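Local coordinates for lactate dehydrogenase (Eimeria maxima, PDB 6CT6), which probably catalyses the reversible reduction of pyruvate to lactate, with NADH supplying the hydride, at residues V36-V42 and V66-Y72; N107-R112 and M137-V141; D189-M195 and I222-K227; R263-C269 and L282-I288. All coordinates share one frame; numbering follows the deposited sequence.

Contact 1: V36-V42 and V66-Y72. With NAI (1,4-dihydronicotinamide adenine dinucleotide), chain D.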
# COMPACT_ATOMS: atom_id res chain seq x y z
N VAL B 36 -0.62 15.52 0.25
CA VAL B 36 -1.52 14.78 -0.61
C VAL B 36 -2.96 15.12 -0.25
O VAL B 36 -3.29 15.26 0.93
CB VAL B 36 -1.30 13.25 -0.48
CG1 VAL B 36 -2.29 12.47 -1.34
CG2 VAL B 36 0.13 12.88 -0.82
N VAL B 37 -3.81 15.25 -1.27
CA VAL B 37 -5.26 15.22 -1.07
C VAL B 37 -5.82 14.00 -1.79
O VAL B 37 -5.60 13.82 -3.00
CB VAL B 37 -5.96 16.51 -1.54
CG1 VAL B 37 -5.74 16.77 -3.03
CG2 VAL B 37 -7.45 16.41 -1.23
N LEU B 38 -6.52 13.16 -1.04
CA LEU B 38 -7.29 12.05 -1.59
C LEU B 38 -8.70 12.55 -1.87
O LEU B 38 -9.47 12.78 -0.93
CB LEU B 38 -7.31 10.88 -0.62
CG LEU B 38 -6.11 9.93 -0.61
CD1 LEU B 38 -6.17 9.07 0.64
CD2 LEU B 38 -6.11 9.07 -1.86
N PHE B 39 -9.04 12.73 -3.14
CA PHE B 39 -10.36 13.20 -3.53
C PHE B 39 -11.19 12.04 -4.07
O PHE B 39 -10.68 11.20 -4.81
CB PHE B 39 -10.27 14.30 -4.59
CG PHE B 39 -11.59 14.62 -5.22
CD1 PHE B 39 -12.49 15.45 -4.59
CD2 PHE B 39 -11.93 14.07 -6.44
CE1 PHE B 39 -13.71 15.74 -5.18
CE2 PHE B 39 -13.14 14.35 -7.03
CZ PHE B 39 -14.04 15.18 -6.40
N ASP B 40 -12.46 12.01 -3.69
CA ASP B 40 -13.35 10.97 -4.15
C ASP B 40 -14.79 11.47 -4.07
O ASP B 40 -15.08 12.47 -3.42
CB ASP B 40 -13.18 9.68 -3.34
CG ASP B 40 -13.55 8.44 -4.12
OD1 ASP B 40 -12.63 7.73 -4.56
OD2 ASP B 40 -14.76 8.19 -4.31
N VAL B 41 -15.68 10.75 -4.75
CA VAL B 41 -17.11 11.06 -4.71
C VAL B 41 -17.84 10.27 -3.63
O VAL B 41 -18.98 10.62 -3.29
CB VAL B 41 -17.76 10.81 -6.08
CG1 VAL B 41 -17.18 11.75 -7.12
CG2 VAL B 41 -17.58 9.36 -6.52
N VAL B 42 -17.24 9.21 -3.10
CA VAL B 42 -17.81 8.46 -1.99
C VAL B 42 -17.69 9.32 -0.73
O VAL B 42 -16.58 9.75 -0.39
CB VAL B 42 -17.11 7.11 -1.81
CG1 VAL B 42 -17.65 6.38 -0.58
CG2 VAL B 42 -17.28 6.26 -3.06
N VAL B 66 -1.84 13.99 4.68
CA VAL B 66 -2.80 13.52 3.69
C VAL B 66 -4.18 14.02 4.10
O VAL B 66 -4.60 13.83 5.24
CB VAL B 66 -2.80 11.98 3.58
CG1 VAL B 66 -3.77 11.52 2.50
CG2 VAL B 66 -1.40 11.47 3.27
N TYR B 67 -4.86 14.70 3.17
CA TYR B 67 -6.20 15.20 3.37
C TYR B 67 -7.19 14.35 2.57
O TYR B 67 -6.86 13.83 1.51
CB TYR B 67 -6.33 16.66 2.91
CG TYR B 67 -5.31 17.64 3.45
CD1 TYR B 67 -5.57 18.40 4.59
CD2 TYR B 67 -4.09 17.83 2.80
CE1 TYR B 67 -4.65 19.30 5.08
CE2 TYR B 67 -3.16 18.74 3.29
CZ TYR B 67 -3.44 19.47 4.42
OH TYR B 67 -2.52 20.37 4.91
N GLY B 68 -8.41 14.23 3.10
CA GLY B 68 -9.53 13.64 2.37
C GLY B 68 -10.54 14.72 2.01
O GLY B 68 -10.80 15.63 2.81
N SER B 69 -11.10 14.63 0.80
CA SER B 69 -12.04 15.64 0.33
C SER B 69 -13.06 15.02 -0.61
O SER B 69 -12.77 14.08 -1.35
CB SER B 69 -11.32 16.78 -0.39
OG SER B 69 -12.24 17.79 -0.78
N ASN B 70 -14.28 15.56 -0.56
CA ASN B 70 -15.34 15.25 -1.52
C ASN B 70 -15.65 16.43 -2.43
O ASN B 70 -16.68 16.43 -3.11
CB ASN B 70 -16.62 14.82 -0.79
CG ASN B 70 -16.46 13.51 -0.04
OD1 ASN B 70 -16.77 13.43 1.15
ND2 ASN B 70 -15.98 12.48 -0.73
N SER B 71 -14.78 17.44 -2.46
CA SER B 71 -15.02 18.67 -3.21
C SER B 71 -13.89 18.91 -4.21
O SER B 71 -12.71 18.86 -3.84
CB SER B 71 -15.14 19.88 -2.28
OG SER B 71 -15.10 21.09 -3.02
N TYR B 72 -14.26 19.18 -5.46
CA TYR B 72 -13.26 19.46 -6.49
C TYR B 72 -12.37 20.65 -6.14
O TYR B 72 -11.25 20.73 -6.65
CB TYR B 72 -13.95 19.74 -7.83
CG TYR B 72 -14.40 18.51 -8.59
CD1 TYR B 72 -13.50 17.55 -9.00
CD2 TYR B 72 -15.74 18.34 -8.92
CE1 TYR B 72 -13.92 16.43 -9.70
CE2 TYR B 72 -16.17 17.24 -9.62
CZ TYR B 72 -15.25 16.29 -10.01
OH TYR B 72 -15.68 15.19 -10.71
PA NAI D . -11.32 1.68 -7.66
O1A NAI D . -12.77 1.39 -8.00
O2A NAI D . -10.69 1.02 -6.46
O5B NAI D . -11.18 3.27 -7.50
C5B NAI D . -11.86 4.16 -8.37
C4B NAI D . -12.38 5.32 -7.54
O4B NAI D . -12.80 6.41 -8.36
C3B NAI D . -13.59 4.92 -6.70
O3B NAI D . -13.28 5.07 -5.31
C2B NAI D . -14.69 5.87 -7.13
O2B NAI D . -15.54 6.27 -6.04
C1B NAI D . -13.88 7.03 -7.66
N9A NAI D . -14.61 7.99 -8.52
C8A NAI D . -15.68 7.78 -9.32
N7A NAI D . -16.03 8.95 -9.92
C5A NAI D . -15.19 9.91 -9.50
C6A NAI D . -14.99 11.35 -9.72
N6A NAI D . -15.79 12.05 -10.56
N1A NAI D . -13.98 11.96 -9.06
C2A NAI D . -13.16 11.30 -8.23
N3A NAI D . -13.29 9.99 -7.98
C4A NAI D . -14.27 9.26 -8.57
O3 NAI D . -10.43 1.35 -8.97
PN NAI D . -8.82 1.20 -8.99
O1N NAI D . -8.47 -0.24 -8.69
O2N NAI D . -8.20 2.31 -8.18
O5D NAI D . -8.52 1.46 -10.56
C5D NAI D . -8.80 2.73 -11.11
C4D NAI D . -8.62 2.75 -12.63
O4D NAI D . -7.27 2.42 -12.99
C3D NAI D . -9.52 1.72 -13.30
O3D NAI D . -10.11 2.32 -14.46
C2D NAI D . -8.57 0.61 -13.70
O2D NAI D . -9.03 -0.15 -14.82
C1D NAI D . -7.32 1.42 -14.01
N1N NAI D . -6.06 0.68 -14.10
C2N NAI D . -5.19 1.14 -15.00
C3N NAI D . -3.95 0.57 -15.20
C7N NAI D . -3.07 1.18 -16.25
O7N NAI D . -3.36 2.28 -16.69
N7N NAI D . -2.02 0.51 -16.69
C4N NAI D . -3.51 -0.62 -14.39
C5N NAI D . -4.53 -1.04 -13.44
C6N NAI D . -5.76 -0.37 -13.33
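Phe39 holds its ring carbon CG opposite the backbone N (chi1 168°), and Tyr72 turns CG opposite its carbonyl carbon (chi1 -79°); together these rotations bring the two rings into contact at the adenine end of the NADH site. The contact belongs to the Rossmann fold, where strands 35-39 and 66-69 run parallel as the two strands of a beta-alpha-beta unit joined by helix 45-59. Four backbone bonds, from Tyr67 N to Val36 O through to Asp40 N to Ser69 O, zip the strands together, and Val36, Leu38 and Val66 lie on the sheet face covered by helices 19-31 and 45-59. At the ends of the strands the rings take over. Phe39 CZ lies 3.5 Å above one face of Tyr72, offset toward the rim, and Phe39 presents its edge to adenine N1A, with CE2 3.2 Å from it. Tyr72 OH accepts a nearly straight bond from N6A of the cofactor (3.1 Å). Asp40 grips the adenosine ribose with both oxygens, OD1 taking O3B and OD2 taking O2B (2.7 Å), while OD2 also receives Val42 N in an Asx turn. Asn70 ND2 clamps the turn from the loop that follows strand 66-69: Asp40 O, 2.8 Å from ND2, lies in the amide plane of Asn70, Val42 O is also 2.8 Å from ND2, and ND2 stands above the carbonyl plane of each.

Contact 2: N107-R112 and M137-V141. With NAI (1,4-dihydronicotinamide adenine dinucleotide), chain D.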
# COMPACT_ATOMS: atom_id res chain seq x y z
N ASN B 107 -17.28 6.17 -17.97
CA ASN B 107 -16.06 6.79 -17.49
C ASN B 107 -15.59 7.93 -18.39
O ASN B 107 -14.88 8.82 -17.92
CB ASN B 107 -14.99 5.72 -17.33
CG ASN B 107 -15.26 4.81 -16.14
OD1 ASN B 107 -15.80 5.26 -15.13
ND2 ASN B 107 -14.90 3.54 -16.25
N ILE B 108 -16.00 7.95 -19.67
CA ILE B 108 -15.68 9.09 -20.51
C ILE B 108 -16.31 10.36 -19.94
O ILE B 108 -15.71 11.44 -19.98
CB ILE B 108 -16.13 8.85 -21.97
CG1 ILE B 108 -15.60 9.95 -22.89
CG2 ILE B 108 -17.65 8.76 -22.08
CD1 ILE B 108 -14.22 9.68 -23.40
N LYS B 109 -17.52 10.25 -19.38
CA LYS B 109 -18.18 11.42 -18.81
C LYS B 109 -17.52 11.85 -17.51
O LYS B 109 -17.43 13.04 -17.21
CB LYS B 109 -19.67 11.15 -18.60
CG LYS B 109 -20.44 10.95 -19.90
CD LYS B 109 -21.93 11.21 -19.72
CE LYS B 109 -22.68 10.96 -21.02
NZ LYS B 109 -22.21 11.82 -22.14
N ILE B 110 -17.05 10.88 -16.71
CA ILE B 110 -16.31 11.22 -15.50
C ILE B 110 -15.02 11.94 -15.85
O ILE B 110 -14.65 12.94 -15.21
CB ILE B 110 -16.05 9.95 -14.66
CG1 ILE B 110 -17.37 9.42 -14.10
CG2 ILE B 110 -15.06 10.23 -13.53
CD1 ILE B 110 -17.28 8.04 -13.48
N MET B 111 -14.30 11.45 -16.86
CA MET B 111 -13.06 12.10 -17.28
C MET B 111 -13.30 13.56 -17.66
O MET B 111 -12.41 14.40 -17.47
CB MET B 111 -12.45 11.35 -18.46
CG MET B 111 -11.92 9.97 -18.13
SD MET B 111 -10.61 9.95 -16.88
CE MET B 111 -11.55 9.67 -15.38
N ARG B 112 -14.48 13.88 -18.20
CA ARG B 112 -14.74 15.25 -18.64
C ARG B 112 -15.12 16.16 -17.48
O ARG B 112 -14.79 17.35 -17.51
CB ARG B 112 -15.82 15.23 -19.72
CG ARG B 112 -15.31 14.64 -21.03
CD ARG B 112 -16.41 14.39 -22.05
NE ARG B 112 -15.86 13.86 -23.30
CZ ARG B 112 -16.56 13.16 -24.19
NH1 ARG B 112 -17.84 12.89 -23.98
NH2 ARG B 112 -15.97 12.73 -25.30
N MET B 137 -9.00 7.66 -22.58
CA MET B 137 -9.41 8.43 -21.41
C MET B 137 -8.50 9.63 -21.19
O MET B 137 -8.96 10.71 -20.80
CB MET B 137 -9.44 7.54 -20.17
CG MET B 137 -10.55 6.49 -20.17
SD MET B 137 -12.21 7.22 -20.25
CE MET B 137 -13.23 5.78 -20.52
N VAL B 138 -7.19 9.47 -21.45
CA VAL B 138 -6.27 10.60 -21.28
C VAL B 138 -6.64 11.73 -22.24
O VAL B 138 -6.58 12.91 -21.88
CB VAL B 138 -4.81 10.14 -21.46
CG1 VAL B 138 -4.57 9.53 -22.84
CG2 VAL B 138 -3.85 11.31 -21.23
N ALA B 139 -7.06 11.38 -23.46
CA ALA B 139 -7.48 12.41 -24.41
C ALA B 139 -8.73 13.12 -23.93
O ALA B 139 -8.84 14.35 -24.05
CB ALA B 139 -7.71 11.79 -25.79
N ALA B 140 -9.70 12.38 -23.38
CA ALA B 140 -10.92 12.99 -22.87
C ALA B 140 -10.60 14.03 -21.79
O ALA B 140 -11.18 15.12 -21.79
CB ALA B 140 -11.86 11.92 -22.33
N VAL B 141 -9.70 13.70 -20.87
CA VAL B 141 -9.29 14.65 -19.85
C VAL B 141 -8.66 15.89 -20.50
O VAL B 141 -9.02 17.03 -20.18
CB VAL B 141 -8.31 13.99 -18.86
CG1 VAL B 141 -7.81 15.01 -17.83
CG2 VAL B 141 -8.98 12.82 -18.16
PA NAI D . -11.32 1.68 -7.66
O1A NAI D . -12.77 1.39 -8.00
O2A NAI D . -10.69 1.02 -6.46
O5B NAI D . -11.18 3.27 -7.50
C5B NAI D . -11.86 4.16 -8.37
C4B NAI D . -12.38 5.32 -7.54
O4B NAI D . -12.80 6.41 -8.36
C3B NAI D . -13.59 4.92 -6.70
O3B NAI D . -13.28 5.07 -5.31
C2B NAI D . -14.69 5.87 -7.13
O2B NAI D . -15.54 6.27 -6.04
C1B NAI D . -13.88 7.03 -7.66
N9A NAI D . -14.61 7.99 -8.52
C8A NAI D . -15.68 7.78 -9.32
N7A NAI D . -16.03 8.95 -9.92
C5A NAI D . -15.19 9.91 -9.50
C6A NAI D . -14.99 11.35 -9.72
N6A NAI D . -15.79 12.05 -10.56
N1A NAI D . -13.98 11.96 -9.06
C2A NAI D . -13.16 11.30 -8.23
N3A NAI D . -13.29 9.99 -7.98
C4A NAI D . -14.27 9.26 -8.57
O3 NAI D . -10.43 1.35 -8.97
PN NAI D . -8.82 1.20 -8.99
O1N NAI D . -8.47 -0.24 -8.69
O2N NAI D . -8.20 2.31 -8.18
O5D NAI D . -8.52 1.46 -10.56
C5D NAI D . -8.80 2.73 -11.11
C4D NAI D . -8.62 2.75 -12.63
O4D NAI D . -7.27 2.42 -12.99
C3D NAI D . -9.52 1.72 -13.30
O3D NAI D . -10.11 2.32 -14.46
C2D NAI D . -8.57 0.61 -13.70
O2D NAI D . -9.03 -0.15 -14.82
C1D NAI D . -7.32 1.42 -14.01
N1N NAI D . -6.06 0.68 -14.10
C2N NAI D . -5.19 1.14 -15.00
C3N NAI D . -3.95 0.57 -15.20
C7N NAI D . -3.07 1.18 -16.25
O7N NAI D . -3.36 2.28 -16.69
N7N NAI D . -2.02 0.51 -16.69
C4N NAI D . -3.51 -0.62 -14.39
C5N NAI D . -4.53 -1.04 -13.44
C6N NAI D . -5.76 -0.37 -13.33
O HOH W 1 -13.40 15.16 -23.76
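Arg112 NE donates to a water 2.8 Å away, and the same water donates to Ala140 O at 3.0 Å, forming a polar bridge between helices 104-121 and 134-145 of the cofactor-binding domain. The water sits in the guanidinium plane at its edge, whereas Ile108 CG1 lies over the centre of one face; the far end of the group forms a salt bridge with Asp327. Elsewhere the interface is apolar. The two segments approach to 8.5 Å between axes at 36°, and small Ala140 lets Ile108 CD1 press against its CB at 3.4 Å, tighter than usual van der Waals contact. Met111 and Met137 cross at about a right angle, with Met111 CG 3.5 Å from Met137 SD. The bend of Met137 at chi2 (-61°) carries its CE on to Asn107 CB, 3.6 Å away. Met111 SD in turn lies against Val141 CG2 (3.5 Å). On another side of helix 104-121, Ile110 CG2 approaches N6A of the NADH adenine. With no direct hydrogen bond between them, the two segments rely on the fit of aliphatic and thioether groups, and the polar link that remains passes through the water at the Arg112 edge.

Contact 3: D189-M195 and I222-K227. With GLC (alpha-D-glucopyranose), chain E.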
# COMPACT_ATOMS: atom_id res chain seq x y z
N ASP B 189 -4.94 -5.44 -25.52
CA ASP B 189 -4.57 -6.73 -26.08
C ASP B 189 -3.51 -6.60 -27.17
O ASP B 189 -2.73 -7.54 -27.39
CB ASP B 189 -5.81 -7.44 -26.63
CG ASP B 189 -6.71 -7.96 -25.54
OD1 ASP B 189 -6.19 -8.52 -24.55
OD2 ASP B 189 -7.95 -7.80 -25.66
N ASN B 190 -3.45 -5.46 -27.85
CA ASN B 190 -2.48 -5.24 -28.91
C ASN B 190 -1.20 -4.58 -28.41
O ASN B 190 -0.42 -4.07 -29.22
CB ASN B 190 -3.09 -4.39 -30.03
CG ASN B 190 -4.11 -5.16 -30.86
OD1 ASN B 190 -3.75 -5.99 -31.69
ND2 ASN B 190 -5.39 -4.88 -30.63
N MET B 191 -0.95 -4.58 -27.09
CA MET B 191 0.29 -4.01 -26.59
C MET B 191 1.48 -4.78 -27.16
O MET B 191 1.41 -5.99 -27.40
CB MET B 191 0.32 -4.04 -25.05
CG MET B 191 0.55 -5.41 -24.43
SD MET B 191 0.69 -5.34 -22.62
CE MET B 191 -0.95 -4.80 -22.15
N LEU B 192 2.58 -4.06 -27.38
CA LEU B 192 3.72 -4.57 -28.14
C LEU B 192 4.96 -4.64 -27.27
O LEU B 192 5.71 -3.66 -27.17
CB LEU B 192 3.97 -3.68 -29.36
CG LEU B 192 5.18 -4.01 -30.23
CD1 LEU B 192 5.18 -5.48 -30.64
CD2 LEU B 192 5.19 -3.11 -31.45
N PRO B 193 5.23 -5.78 -26.63
CA PRO B 193 6.54 -5.97 -26.00
C PRO B 193 7.63 -6.03 -27.07
O PRO B 193 7.59 -6.86 -27.98
CB PRO B 193 6.40 -7.31 -25.27
CG PRO B 193 4.93 -7.54 -25.16
CD PRO B 193 4.31 -6.89 -26.34
N LEU B 194 8.60 -5.12 -26.96
CA LEU B 194 9.65 -4.97 -27.97
C LEU B 194 10.81 -5.91 -27.62
O LEU B 194 11.84 -5.51 -27.07
CB LEU B 194 10.11 -3.52 -28.05
CG LEU B 194 9.11 -2.54 -28.68
CD1 LEU B 194 9.62 -1.11 -28.54
CD2 LEU B 194 8.86 -2.88 -30.14
N MET B 195 10.63 -7.18 -27.97
CA MET B 195 11.61 -8.20 -27.60
C MET B 195 12.97 -7.92 -28.22
O MET B 195 14.00 -8.32 -27.66
CB MET B 195 11.11 -9.58 -28.03
CG MET B 195 9.70 -9.91 -27.55
SD MET B 195 9.46 -9.64 -25.77
CE MET B 195 10.23 -11.11 -25.09
N ILE B 222 7.41 -15.31 -22.66
CA ILE B 222 7.42 -14.05 -21.94
C ILE B 222 6.67 -12.98 -22.72
O ILE B 222 5.96 -12.15 -22.13
CB ILE B 222 8.88 -13.63 -21.65
CG1 ILE B 222 9.47 -14.54 -20.57
CG2 ILE B 222 8.96 -12.15 -21.24
CD1 ILE B 222 10.96 -14.38 -20.37
N TYR B 223 6.83 -12.96 -24.04
CA TYR B 223 6.06 -12.05 -24.88
C TYR B 223 4.57 -12.22 -24.64
O TYR B 223 3.84 -11.24 -24.48
CB TYR B 223 6.42 -12.30 -26.35
CG TYR B 223 5.65 -11.48 -27.36
CD1 TYR B 223 6.10 -10.24 -27.76
CD2 TYR B 223 4.48 -11.98 -27.94
CE1 TYR B 223 5.41 -9.49 -28.70
CE2 TYR B 223 3.78 -11.24 -28.88
CZ TYR B 223 4.25 -10.00 -29.26
OH TYR B 223 3.56 -9.25 -30.19
N ASN B 224 4.10 -13.47 -24.60
CA ASN B 224 2.69 -13.74 -24.37
C ASN B 224 2.30 -13.41 -22.93
O ASN B 224 1.27 -12.77 -22.69
CB ASN B 224 2.38 -15.21 -24.68
CG ASN B 224 2.53 -15.54 -26.15
OD1 ASN B 224 2.22 -14.72 -27.01
ND2 ASN B 224 3.02 -16.74 -26.44
N LYS B 225 3.11 -13.85 -21.96
CA LYS B 225 2.76 -13.63 -20.57
C LYS B 225 2.71 -12.14 -20.23
O LYS B 225 1.91 -11.73 -19.38
CB LYS B 225 3.75 -14.36 -19.66
CG LYS B 225 3.46 -15.86 -19.51
CD LYS B 225 2.13 -16.10 -18.78
CE LYS B 225 1.68 -17.55 -18.78
NZ LYS B 225 0.26 -17.65 -18.33
N THR B 226 3.52 -11.32 -20.90
CA THR B 226 3.45 -9.88 -20.68
C THR B 226 2.08 -9.33 -21.06
O THR B 226 1.48 -8.55 -20.31
CB THR B 226 4.55 -9.17 -21.48
OG1 THR B 226 5.84 -9.64 -21.03
CG2 THR B 226 4.47 -7.66 -21.30
N LYS B 227 1.58 -9.71 -22.24
CA LYS B 227 0.27 -9.23 -22.67
C LYS B 227 -0.84 -9.74 -21.75
O LYS B 227 -1.87 -9.08 -21.60
CB LYS B 227 -0.00 -9.67 -24.11
CG LYS B 227 1.03 -9.18 -25.13
CD LYS B 227 1.01 -10.01 -26.40
CE LYS B 227 -0.20 -9.71 -27.27
NZ LYS B 227 0.14 -8.80 -28.40
C1 GLC E . 6.56 -11.25 -31.92
C2 GLC E . 7.90 -10.49 -31.64
C3 GLC E . 9.09 -11.47 -31.57
C4 GLC E . 8.72 -12.49 -30.53
C5 GLC E . 7.61 -13.32 -31.16
C6 GLC E . 7.37 -14.48 -30.17
O1 GLC E . 6.40 -11.42 -33.30
O2 GLC E . 8.16 -9.56 -32.67
O3 GLC E . 10.23 -10.79 -31.13
O4 GLC E . 9.81 -13.33 -30.29
O5 GLC E . 6.45 -12.52 -31.24
O6 GLC E . 7.16 -13.93 -28.90
O HOH W 2 1.61 -7.45 -30.20
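Pro193 and Tyr223 form the tightly packed part of this contact, where strand 192-193 lies against helix 216-237 in the alpha/beta C-terminal domain. The proline ring crosses the tyrosine at about a right angle, its CD 3.7 Å from Tyr223 CE1, and Pro193 O approaches the same ring at the edge, in plane. Met195 adds a Met-aromatic contact: SD also lies in the ring plane, 5.3 Å from the centroid of Tyr223, while bends at chi2 and chi3 turn its CE toward Ile222 CG2. Pro193 CG packs on CG2 of Thr226; the OG1 of that threonine donates to Ile222 O at 2.7 Å, and Thr226 N reaches the same oxygen from the opposite face of its plane. Lys227 is packed too, its chain running alongside buried Met191 in the opposite direction, and its NZ bonds to Met191 O at 3.2 Å, in the carbonyl plane. The loose side is Asp189, exposed and poorly ordered, whose O takes only a weak bond from Lys227 NZ. A water joins Met191 O to Tyr223 OH, 2.7 Å from the hydroxyl. One face of Tyr223 carries the bound glucose, with O5 3.7 Å above the ring centre. The ring therefore works in three directions: edge against Pro193 and Met195, face under the sugar, and hydroxyl bridged by a water to Met191 O, while the probably positive Lys227 is drawn to backbone carbonyls.

Contact 4: R263-C269 and L282-I288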
# COMPACT_ATOMS: atom_id res chain seq x y z
N ARG B 263 13.93 11.16 -16.15
CA ARG B 263 13.92 9.73 -16.38
C ARG B 263 13.05 9.39 -17.58
O ARG B 263 12.16 10.15 -17.98
CB ARG B 263 13.42 8.96 -15.16
CG ARG B 263 14.50 8.60 -14.16
CD ARG B 263 13.95 7.70 -13.06
NE ARG B 263 13.55 6.39 -13.56
CZ ARG B 263 13.18 5.38 -12.78
NH1 ARG B 263 13.16 5.52 -11.46
NH2 ARG B 263 12.82 4.22 -13.32
N LEU B 264 13.31 8.23 -18.16
CA LEU B 264 12.60 7.76 -19.34
C LEU B 264 11.49 6.79 -18.92
O LEU B 264 11.74 5.83 -18.20
CB LEU B 264 13.56 7.07 -20.31
CG LEU B 264 13.01 6.66 -21.67
CD1 LEU B 264 14.12 6.72 -22.71
CD2 LEU B 264 12.40 5.27 -21.62
N PHE B 265 10.27 7.07 -19.39
CA PHE B 265 9.11 6.22 -19.12
C PHE B 265 8.36 6.01 -20.43
O PHE B 265 8.07 6.98 -21.14
CB PHE B 265 8.15 6.86 -18.11
CG PHE B 265 8.77 7.18 -16.77
CD1 PHE B 265 8.84 6.21 -15.78
CD2 PHE B 265 9.23 8.45 -16.50
CE1 PHE B 265 9.39 6.51 -14.55
CE2 PHE B 265 9.78 8.76 -15.27
CZ PHE B 265 9.86 7.79 -14.29
N VAL B 266 8.03 4.76 -20.73
CA VAL B 266 7.02 4.51 -21.77
C VAL B 266 5.68 4.97 -21.20
O VAL B 266 5.18 4.39 -20.24
CB VAL B 266 6.98 3.04 -22.19
CG1 VAL B 266 5.93 2.84 -23.28
CG2 VAL B 266 8.35 2.57 -22.66
N SER B 267 5.11 6.02 -21.79
CA SER B 267 3.88 6.62 -21.31
C SER B 267 3.00 6.96 -22.50
O SER B 267 3.48 7.14 -23.62
CB SER B 267 4.16 7.88 -20.48
OG SER B 267 5.16 7.65 -19.50
N SER B 268 1.70 7.04 -22.25
CA SER B 268 0.75 7.43 -23.29
C SER B 268 0.87 8.94 -23.52
O SER B 268 0.48 9.74 -22.66
CB SER B 268 -0.67 7.04 -22.89
OG SER B 268 -1.58 7.31 -23.94
N CYS B 269 1.40 9.32 -24.68
CA CYS B 269 1.68 10.71 -25.01
C CYS B 269 0.92 11.13 -26.26
O CYS B 269 0.69 10.33 -27.16
CB CYS B 269 3.18 10.93 -25.25
SG CYS B 269 4.24 10.67 -23.83
N LEU B 282 -0.58 7.44 -27.60
CA LEU B 282 -0.04 6.10 -27.76
C LEU B 282 1.13 5.93 -26.79
O LEU B 282 1.84 6.89 -26.50
CB LEU B 282 0.42 5.85 -29.20
CG LEU B 282 0.73 4.41 -29.60
CD1 LEU B 282 -0.55 3.59 -29.72
CD2 LEU B 282 1.52 4.36 -30.90
N GLY B 283 1.30 4.71 -26.30
CA GLY B 283 2.40 4.40 -25.41
C GLY B 283 3.75 4.41 -26.09
O GLY B 283 4.05 3.51 -26.88
N VAL B 284 4.56 5.43 -25.82
CA VAL B 284 5.88 5.56 -26.44
C VAL B 284 6.89 6.02 -25.39
O VAL B 284 6.52 6.61 -24.37
CB VAL B 284 5.86 6.55 -27.62
CG1 VAL B 284 4.91 6.07 -28.71
CG2 VAL B 284 5.46 7.95 -27.15
N PRO B 285 8.17 5.75 -25.63
CA PRO B 285 9.20 6.25 -24.71
C PRO B 285 9.29 7.77 -24.74
O PRO B 285 9.39 8.38 -25.80
CB PRO B 285 10.49 5.59 -25.22
CG PRO B 285 10.20 5.20 -26.63
CD PRO B 285 8.74 4.88 -26.68
N CYS B 286 9.26 8.37 -23.55
CA CYS B 286 9.35 9.82 -23.41
C CYS B 286 10.18 10.15 -22.18
O CYS B 286 10.42 9.30 -21.32
CB CYS B 286 7.96 10.47 -23.30
SG CYS B 286 7.14 10.19 -21.72
N ILE B 287 10.62 11.40 -22.10
CA ILE B 287 11.43 11.91 -21.00
C ILE B 287 10.58 12.88 -20.18
O ILE B 287 10.05 13.85 -20.73
CB ILE B 287 12.71 12.61 -21.49
CG1 ILE B 287 13.54 11.68 -22.38
CG2 ILE B 287 13.53 13.13 -20.31
CD1 ILE B 287 14.07 10.44 -21.69
N ILE B 288 10.48 12.63 -18.88
CA ILE B 288 9.67 13.46 -17.99
C ILE B 288 10.61 14.23 -17.07
O ILE B 288 11.39 13.63 -16.32
CB ILE B 288 8.67 12.63 -17.17
CG1 ILE B 288 7.73 11.87 -18.12
CG2 ILE B 288 7.88 13.55 -16.24
CD1 ILE B 288 6.75 10.96 -17.42
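The Phe265 ring meets Ile288 through CD2, with Ile288 CD1 3.6 Å away and the two side chains at about a right angle; along its own strand, Phe265 CE1 lies 4.0 Å above one face of the Arg263 guanidinium, offset toward the rim. This is a beta hairpin in which strands 263-272 and 281-289 pair antiparallel within the large mixed sheet. The hydrogen-bonded pairs Phe265-Cys286, Ser267-Val284 and Cys269-Leu282 each exchange two backbone bonds. Phe265, Ser267 and Ile288 lie on the face packed by helix 244-259, whereas Val266 and Pro285 face strand 179-184. On that second side Leu264 lies beside Pro285, pointing the same way, and its CB meets Ile287 CD1 at 3.7 Å. At Cys286 the SG stands between the backbone N and the carbonyl carbon (chi1 73°), which directs it across to Cys269. The two SG atoms, of Cys269 and Cys286, are 3.6 Å apart, a van der Waals contact between separate thiols without a disulfide.

Contacts 1 and 2 both touch the NADH and lie in the cofactor-binding domain, their centres 19 Å apart, contact 1 at the adenine and its ribose, contact 2 beside the adenine through Ile110. Contacts 3 and 4 belong to the C-terminal domain, with nearest atoms about 6 Å apart. The large mixed sheet runs through both domains: contact 1 includes one outermost strand, and contact 4 lies about 28 Å away, centre to centre, on the other side of the chain's centre. Contact 2 touches contact 4 where Val138 CG1 meets Ser268 OG at 3.9 Å. The oxamate lies about 6 Å from the Met191 side chain of contact 3, whose opposite end holds the glucose, and about 12 Å from the Ser268 side chain of contact 4.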